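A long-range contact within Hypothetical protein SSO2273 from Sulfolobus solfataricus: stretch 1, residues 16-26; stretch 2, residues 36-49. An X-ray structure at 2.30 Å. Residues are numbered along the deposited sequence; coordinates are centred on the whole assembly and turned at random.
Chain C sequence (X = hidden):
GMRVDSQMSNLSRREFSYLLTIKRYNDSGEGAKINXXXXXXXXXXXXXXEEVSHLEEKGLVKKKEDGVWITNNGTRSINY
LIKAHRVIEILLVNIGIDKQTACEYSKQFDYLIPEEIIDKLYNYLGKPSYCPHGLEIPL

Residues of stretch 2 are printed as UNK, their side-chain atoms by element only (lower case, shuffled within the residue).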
# COMPACT_ATOMS: atom_id res chain seq x y z
N PHE C 16 -5.08 10.76 -5.49
CA PHE C 16 -5.29 11.73 -6.54
C PHE C 16 -4.53 13.04 -6.29
O PHE C 16 -3.85 13.53 -7.18
CB PHE C 16 -6.79 12.00 -6.67
CG PHE C 16 -7.15 12.85 -7.83
CD1 PHE C 16 -6.87 12.44 -9.12
CD2 PHE C 16 -7.84 14.04 -7.64
CE1 PHE C 16 -7.25 13.21 -10.20
CE2 PHE C 16 -8.22 14.81 -8.72
CZ PHE C 16 -7.91 14.40 -10.00
N SER C 17 -4.69 13.61 -5.09
CA SER C 17 -3.95 14.82 -4.70
C SER C 17 -2.43 14.67 -4.80
O SER C 17 -1.74 15.58 -5.26
CB SER C 17 -4.32 15.23 -3.27
OG SER C 17 -5.59 15.84 -3.27
N TYR C 18 -1.92 13.53 -4.34
CA TYR C 18 -0.49 13.24 -4.46
C TYR C 18 -0.08 13.31 -5.91
O TYR C 18 0.88 13.98 -6.25
CB TYR C 18 -0.15 11.84 -3.94
CG TYR C 18 0.22 11.76 -2.49
CD1 TYR C 18 -0.74 11.94 -1.49
CD2 TYR C 18 1.52 11.45 -2.10
CE1 TYR C 18 -0.40 11.86 -0.13
CE2 TYR C 18 1.87 11.36 -0.76
CZ TYR C 18 0.91 11.55 0.22
OH TYR C 18 1.27 11.46 1.54
N LEU C 19 -0.82 12.61 -6.77
CA LEU C 19 -0.45 12.50 -8.18
C LEU C 19 -0.54 13.81 -8.92
O LEU C 19 0.25 14.04 -9.84
CB LEU C 19 -1.30 11.47 -8.92
CG LEU C 19 -1.24 10.02 -8.44
CD1 LEU C 19 -2.00 9.14 -9.42
CD2 LEU C 19 0.20 9.51 -8.26
N LEU C 20 -1.48 14.67 -8.55
CA LEU C 20 -1.58 15.99 -9.17
C LEU C 20 -0.42 16.86 -8.71
O LEU C 20 0.06 17.69 -9.47
CB LEU C 20 -2.91 16.67 -8.86
CG LEU C 20 -4.13 16.13 -9.61
CD1 LEU C 20 -5.44 16.45 -8.88
CD2 LEU C 20 -4.14 16.66 -11.04
N THR C 21 0.04 16.66 -7.48
CA THR C 21 1.18 17.42 -6.97
C THR C 21 2.49 16.96 -7.61
O THR C 21 3.33 17.78 -7.95
CB THR C 21 1.32 17.30 -5.47
OG1 THR C 21 0.12 17.75 -4.84
CG2 THR C 21 2.47 18.15 -5.01
N ILE C 22 2.65 15.65 -7.75
CA ILE C 22 3.80 15.09 -8.45
C ILE C 22 3.81 15.54 -9.93
O ILE C 22 4.85 15.94 -10.46
CB ILE C 22 3.80 13.53 -8.34
CG1 ILE C 22 4.07 13.10 -6.91
CG2 ILE C 22 4.82 12.88 -9.30
CD1 ILE C 22 3.74 11.64 -6.63
N LYS C 23 2.65 15.51 -10.59
CA LYS C 23 2.55 15.90 -12.01
C LYS C 23 2.98 17.36 -12.29
O LYS C 23 3.57 17.64 -13.32
CB LYS C 23 1.14 15.64 -12.57
CG LYS C 23 1.00 15.77 -14.10
CD LYS C 23 -0.43 15.51 -14.55
CE LYS C 23 -0.60 15.67 -16.06
NZ LYS C 23 -0.40 17.06 -16.49
N ARG C 24 2.68 18.26 -11.36
CA ARG C 24 3.05 19.67 -11.51
C ARG C 24 4.57 19.82 -11.66
O ARG C 24 5.05 20.44 -12.59
CB ARG C 24 2.52 20.48 -10.31
CG ARG C 24 2.62 22.00 -10.43
CD ARG C 24 2.46 22.72 -9.08
NE ARG C 24 1.20 22.43 -8.37
CZ ARG C 24 1.08 21.80 -7.19
NH1 ARG C 24 2.14 21.35 -6.52
NH2 ARG C 24 -0.13 21.62 -6.66
N TYR C 25 5.34 19.22 -10.74
CA TYR C 25 6.80 19.19 -10.86
C TYR C 25 7.22 18.52 -12.18
O TYR C 25 7.95 19.13 -12.98
CB TYR C 25 7.44 18.49 -9.64
CG TYR C 25 7.25 19.28 -8.37
CD1 TYR C 25 6.31 18.89 -7.42
CD2 TYR C 25 7.96 20.45 -8.14
CE1 TYR C 25 6.11 19.63 -6.28
CE2 TYR C 25 7.75 21.20 -7.00
CZ TYR C 25 6.83 20.78 -6.07
OH TYR C 25 6.62 21.53 -4.95
N ASN C 26 6.73 17.30 -12.41
CA ASN C 26 7.08 16.54 -13.61
C ASN C 26 6.75 17.30 -14.92
O ASN C 26 7.56 17.30 -15.83
CB ASN C 26 6.36 15.19 -13.67
CG ASN C 26 6.71 14.23 -12.53
OD1 ASN C 26 6.08 13.18 -12.42
ND2 ASN C 26 7.69 14.59 -11.67
N UNK C 36 9.13 18.36 -0.98
CA UNK C 36 8.34 19.37 -1.69
C UNK C 36 6.88 18.95 -1.75
O UNK C 36 5.99 19.77 -1.51
c UNK C 36 10.37 21.67 -2.54
n UNK C 36 8.22 24.35 -3.90
n UNK C 36 9.74 22.70 -3.36
n UNK C 36 8.02 23.25 -1.89
c UNK C 36 10.31 20.25 -3.13
c UNK C 36 8.90 19.63 -3.10
c UNK C 36 8.66 23.42 -3.04
N UNK C 37 6.65 17.67 -2.04
CA UNK C 37 5.31 17.09 -2.01
C UNK C 37 4.67 17.29 -0.64
O UNK C 37 3.50 17.63 -0.54
c UNK C 37 5.92 15.28 -3.68
c UNK C 37 3.93 15.00 -2.17
c UNK C 37 6.14 13.79 -3.95
c UNK C 37 5.33 15.58 -2.30
N UNK C 38 5.48 17.07 0.40
CA UNK C 38 5.02 17.16 1.78
C UNK C 38 4.58 18.58 2.12
O UNK C 38 3.51 18.78 2.71
c UNK C 38 6.14 16.70 2.72
N UNK C 39 5.41 19.55 1.76
CA UNK C 39 5.09 20.95 2.02
C UNK C 39 3.88 21.44 1.21
O UNK C 39 3.00 22.15 1.74
c UNK C 39 7.51 25.47 2.34
n UNK C 39 8.90 26.04 2.29
c UNK C 39 6.24 23.26 2.25
c UNK C 39 7.54 24.01 1.91
c UNK C 39 6.32 21.82 1.73
N UNK C 40 3.82 21.04 -0.06
CA UNK C 40 2.67 21.43 -0.90
C UNK C 40 1.33 20.92 -0.32
O UNK C 40 0.37 21.67 -0.28
o UNK C 40 4.61 22.56 -2.52
o UNK C 40 4.51 21.04 -4.08
c UNK C 40 2.86 20.93 -2.34
c UNK C 40 4.08 21.56 -3.03
N UNK C 41 1.31 19.67 0.15
CA UNK C 41 0.09 19.08 0.73
C UNK C 41 -0.08 19.35 2.23
O UNK C 41 -1.08 18.95 2.82
c UNK C 41 -1.36 17.63 -1.63
c UNK C 41 0.08 17.56 0.47
c UNK C 41 -0.00 17.17 -1.00
c UNK C 41 0.22 15.68 -1.15
N UNK C 42 0.89 20.03 2.84
CA UNK C 42 0.84 20.36 4.28
C UNK C 42 0.78 19.10 5.14
O UNK C 42 -0.06 19.01 6.04
c UNK C 42 -2.83 23.27 4.33
c UNK C 42 -1.34 23.62 4.37
c UNK C 42 -0.43 22.54 3.76
c UNK C 42 -0.35 21.28 4.61
n UNK C 42 -3.22 22.27 5.38
N UNK C 43 1.66 18.14 4.85
CA UNK C 43 1.75 16.88 5.63
C UNK C 43 3.21 16.46 5.88
O UNK C 43 4.14 17.12 5.41
c UNK C 43 0.73 14.37 2.77
c UNK C 43 0.95 15.72 4.95
c UNK C 43 1.57 15.35 3.58
c UNK C 43 -0.52 16.05 4.84
N UNK C 44 3.40 15.35 6.60
CA UNK C 44 4.73 14.94 7.06
C UNK C 44 5.50 14.13 6.00
O UNK C 44 4.92 13.30 5.30
c UNK C 44 4.63 14.15 8.34
N UNK C 45 6.81 14.39 5.88
CA UNK C 45 7.65 13.70 4.93
C UNK C 45 7.59 12.19 5.02
O UNK C 45 7.52 11.52 3.98
c UNK C 45 8.79 15.64 5.65
c UNK C 45 9.04 14.21 5.26
c UNK C 45 7.50 15.59 6.42
N UNK C 46 7.62 11.67 6.25
CA UNK C 46 7.52 10.24 6.51
C UNK C 46 6.22 9.69 5.93
O UNK C 46 6.22 8.63 5.30
c UNK C 46 7.58 9.96 8.02
o UNK C 46 6.45 10.51 8.67
N UNK C 47 5.11 10.40 6.13
CA UNK C 47 3.83 10.04 5.50
C UNK C 47 3.93 10.05 3.97
O UNK C 47 3.43 9.14 3.31
o UNK C 47 2.62 11.03 7.36
c UNK C 47 2.71 10.97 5.95
N UNK C 48 4.59 11.06 3.41
CA UNK C 48 4.77 11.09 1.97
C UNK C 48 5.65 9.94 1.49
O UNK C 48 5.32 9.30 0.50
c UNK C 48 4.37 13.56 1.77
c UNK C 48 5.35 12.44 1.47
c UNK C 48 5.64 12.39 -0.04
N UNK C 49 6.75 9.66 2.18
CA UNK C 49 7.61 8.52 1.82
C UNK C 49 6.83 7.20 1.86
O UNK C 49 6.95 6.38 0.95
c UNK C 49 10.64 5.18 1.87
c UNK C 49 9.67 6.07 2.32
c UNK C 49 11.09 7.93 1.78
c UNK C 49 11.85 5.68 1.38
c UNK C 49 12.07 7.05 1.33
c UNK C 49 9.88 7.45 2.28
c UNK C 49 8.82 8.41 2.76

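Position 36 carries three carbons, a nitrogen, and a carbon bearing two further nitrogens. That terminal carbon lies 3.4 Å from Tyr 25 OH, with the hydroxyl over one face of the planar group. This is Arg 36, and the distance is measured to its CZ. Position 37 has four carbons, forked at the first, with one arm two carbons long; the end of that arm comes within 3.7 Å of Ile 22 CG1, and the short arm lies 4.3 Å from Tyr 18 CD2. The residue is Ile 37, one turn of helix before position 41.

A single carbon at position 38, directed away from stretch 1, identifies Ala 38. Four carbons in a row ending in nitrogen at position 39 give Lys 39, whose end leads away. At position 40 the second of two carbons carries two oxygens, one of them only 2.3 Å from Tyr 25 OH: Asp 40. Tyr 25 OH donates a very short hydrogen bond to its OD1. The same oxygen lies 3.4 Å from Arg 24 NH1, a salt bridge, while Asp 40 OD2 pairs by charge alone with Arg 36 NH1 at 3.5 Å.

Position 41 has four carbons forked at the second. One tip sits over a face of the Tyr 18 ring, 4.0 Å from its centroid, and the other is 3.5 Å from Thr 21 OG1; this is Leu 41, its tips CD1 and CD2 respectively. Position 42, another four-carbon chain ending in nitrogen, lies out of reach and is Lys 42; its positive phi belongs to a Schellman motif. Four carbons forked at the first, with a long arm ending 3.2 Å from Tyr 18 OH, make position 43 Ile 43.

One carbon pointing away at position 44 denotes Ala 44, the N-cap of the next helix. Three carbons closing onto the backbone nitrogen at position 45 form Pro 45. Positions 46 and 47 each have one carbon and one oxygen, hence Ser 46 and Ser 47; the backbone O of Ser 47 lies 3.6 Å from Tyr 18 OH. At position 48 one carbon carries two more, one 4.0 Å from Tyr 18 CE2, marking Val 48. The six-carbon ring at position 49, directed away, is Phe 49.

The contact joins an apolar pocket to a polar end. Leu 41 packs over one face of the Tyr 18 ring, and Ile 37, Ile 43 and Val 48 approach it obliquely, while Asp 40 engages Tyr 25 and Arg 24 farther along the first helix.

Stretch 2 36-49: RIAKDLKIAPSSVF
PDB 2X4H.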